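Local coordinates for protein thymidylate kinase (Ehrlichia chaffeensis, PDB 3LD9) that probably phosphorylates dTMP to dTDP at the expense of ATP, a step shared by the de novo and salvage routes to dTTP, at residues A[93-96]-A[97-101]. Residues are numbered along the deposited sequence; the frame is centred on the assembly and turned at random.
Sequences REHF and VKIIK
The carbonyl oxygen H95 O takes two backbone amides at once: I99 N at 2.9 Å, the usual i to i+4 bond, and I100 N at 3.1 Å, one residue further on. From here the helix widens. F96 O receives K101 N at 2.8 Å, again five residues along, whereas the turn before keeps the normal spacing, with R93 O bonded to V97 N and E94 O to K98 N.

With the shift, side chains five apart also meet. I100 CD1 sits over one face of the H95 imidazole, 3.8 Å from its centroid, in a CH-pi contact; the ring's nitrogens are held by E59 and T57. F96, its CG anti to the backbone N (chi1 -176°), stands outward with a slight lean toward the next turn, where K101 CB covers one face of the ring, 4.0 Å from the centroid. K101 itself reaches on to a salt bridge with D143.

On the earlier turn, E94 and K98 run side by side, and K98 NZ closes a salt bridge on the syn side of OE2 at 2.6 Å. E94 OE1 turns to S83 and the D80 amide of the second subunit. The R93 guanidinium, with V97 CG2 over its centre, pairs with D80 of that same subunit. Helix 81-105 thus contains a pi-bulge, a local pi-type turn within an alpha-helix, where R93-E94 and V97-K98 face the second subunit.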
loop_
_atom_site.group_PDB
_atom_site.type_symbol
_atom_site.label_atom_id
_atom_site.label_comp_id
_atom_site.label_asym_id
_atom_site.label_seq_id
_atom_site.Cartn_x
_atom_site.Cartn_y
_atom_site.Cartn_z
ATOM N N ARG A 93 -11.857 5.239 4.183
ATOM C CA ARG A 93 -10.881 5.861 5.079
ATOM C C ARG A 93 -9.482 5.813 4.485
ATOM O O ARG A 93 -8.801 6.833 4.407
ATOM C CB ARG A 93 -10.890 5.208 6.475
ATOM C CG ARG A 93 -9.919 5.819 7.484
ATOM C CD ARG A 93 -10.157 7.298 7.683
ATOM N NE ARG A 93 -9.136 7.859 8.553
ATOM C CZ ARG A 93 -9.001 9.168 8.792
ATOM N NH1 ARG A 93 -9.796 10.049 8.230
ATOM N NH2 ARG A 93 -8.065 9.602 9.605
ATOM N N GLU A 94 -9.060 4.636 4.063
ATOM C CA GLU A 94 -7.756 4.488 3.416
ATOM C C GLU A 94 -7.585 5.423 2.210
ATOM O O GLU A 94 -6.553 6.109 2.052
ATOM C CB GLU A 94 -7.549 3.044 2.947
ATOM C CG GLU A 94 -6.915 2.082 3.961
ATOM C CD GLU A 94 -5.577 2.543 4.513
ATOM O OE1 GLU A 94 -5.561 3.102 5.642
ATOM O OE2 GLU A 94 -4.542 2.350 3.820
ATOM N N HIS A 95 -8.596 5.421 1.360
ATOM C CA HIS A 95 -8.592 6.191 0.134
ATOM C C HIS A 95 -8.568 7.684 0.423
ATOM O O HIS A 95 -7.844 8.449 -0.214
ATOM C CB HIS A 95 -9.824 5.830 -0.654
ATOM C CG HIS A 95 -9.887 6.413 -2.029
ATOM N ND1 HIS A 95 -11.079 6.695 -2.643
ATOM C CD2 HIS A 95 -8.922 6.720 -2.920
ATOM C CE1 HIS A 95 -10.847 7.139 -3.865
ATOM N NE2 HIS A 95 -9.541 7.170 -4.060
ATOM N N PHE A 96 -9.370 8.099 1.392
ATOM C CA PHE A 96 -9.414 9.495 1.735
ATOM C C PHE A 96 -8.077 9.987 2.266
ATOM O O PHE A 96 -7.605 11.050 1.847
ATOM C CB PHE A 96 -10.488 9.785 2.758
ATOM C CG PHE A 96 -10.616 11.231 3.055
ATOM C CD1 PHE A 96 -11.193 12.080 2.130
ATOM C CD2 PHE A 96 -10.146 11.754 4.228
ATOM C CE1 PHE A 96 -11.304 13.434 2.374
ATOM C CE2 PHE A 96 -10.236 13.113 4.479
ATOM C CZ PHE A 96 -10.837 13.956 3.546
ATOM N N VAL A 97 -7.489 9.234 3.189
ATOM C CA VAL A 97 -6.256 9.667 3.833
ATOM C C VAL A 97 -5.045 9.588 2.877
ATOM O O VAL A 97 -4.203 10.466 2.880
ATOM C CB VAL A 97 -5.982 8.876 5.153
ATOM C CG1 VAL A 97 -4.608 9.260 5.723
ATOM C CG2 VAL A 97 -7.057 9.197 6.201
ATOM N N LYS A 98 -4.984 8.556 2.033
ATOM C CA LYS A 98 -3.828 8.374 1.178
ATOM C C LYS A 98 -3.893 9.160 -0.123
ATOM O O LYS A 98 -2.878 9.682 -0.548
ATOM C CB LYS A 98 -3.548 6.868 0.971
ATOM C CG LYS A 98 -3.051 6.241 2.340
ATOM C CD LYS A 98 -2.812 4.739 2.309
ATOM C CE LYS A 98 -2.052 4.233 3.567
ATOM N NZ LYS A 98 -2.897 4.090 4.795
ATOM N N ILE A 99 -5.078 9.302 -0.718
ATOM C CA ILE A 99 -5.192 9.838 -2.064
ATOM C C ILE A 99 -5.983 11.120 -2.065
ATOM O O ILE A 99 -5.472 12.151 -2.476
ATOM C CB ILE A 99 -5.890 8.850 -3.018
ATOM C CG1 ILE A 99 -5.164 7.498 -3.021
ATOM C CG2 ILE A 99 -5.984 9.443 -4.416
ATOM C CD1 ILE A 99 -3.666 7.555 -3.418
ATOM N N ILE A 100 -7.222 11.100 -1.605
ATOM C CA ILE A 100 -8.068 12.270 -1.825
ATOM C C ILE A 100 -7.591 13.527 -1.051
ATOM O O ILE A 100 -7.453 14.613 -1.629
ATOM C CB ILE A 100 -9.535 11.995 -1.499
ATOM C CG1 ILE A 100 -10.077 10.887 -2.417
ATOM C CG2 ILE A 100 -10.344 13.258 -1.632
ATOM C CD1 ILE A 100 -11.428 10.233 -1.965
ATOM N N LYS A 101 -7.379 13.385 0.256
ATOM C CA LYS A 101 -7.023 14.557 1.073
ATOM C C LYS A 101 -5.651 15.141 0.697
ATOM O O LYS A 101 -5.510 16.354 0.614
ATOM C CB LYS A 101 -7.109 14.197 2.557
ATOM C CG LYS A 101 -6.685 15.267 3.550
ATOM C CD LYS A 101 -7.756 16.256 3.810
ATOM C CE LYS A 101 -7.369 17.229 4.917
ATOM N NZ LYS A 101 -7.916 16.869 6.253
#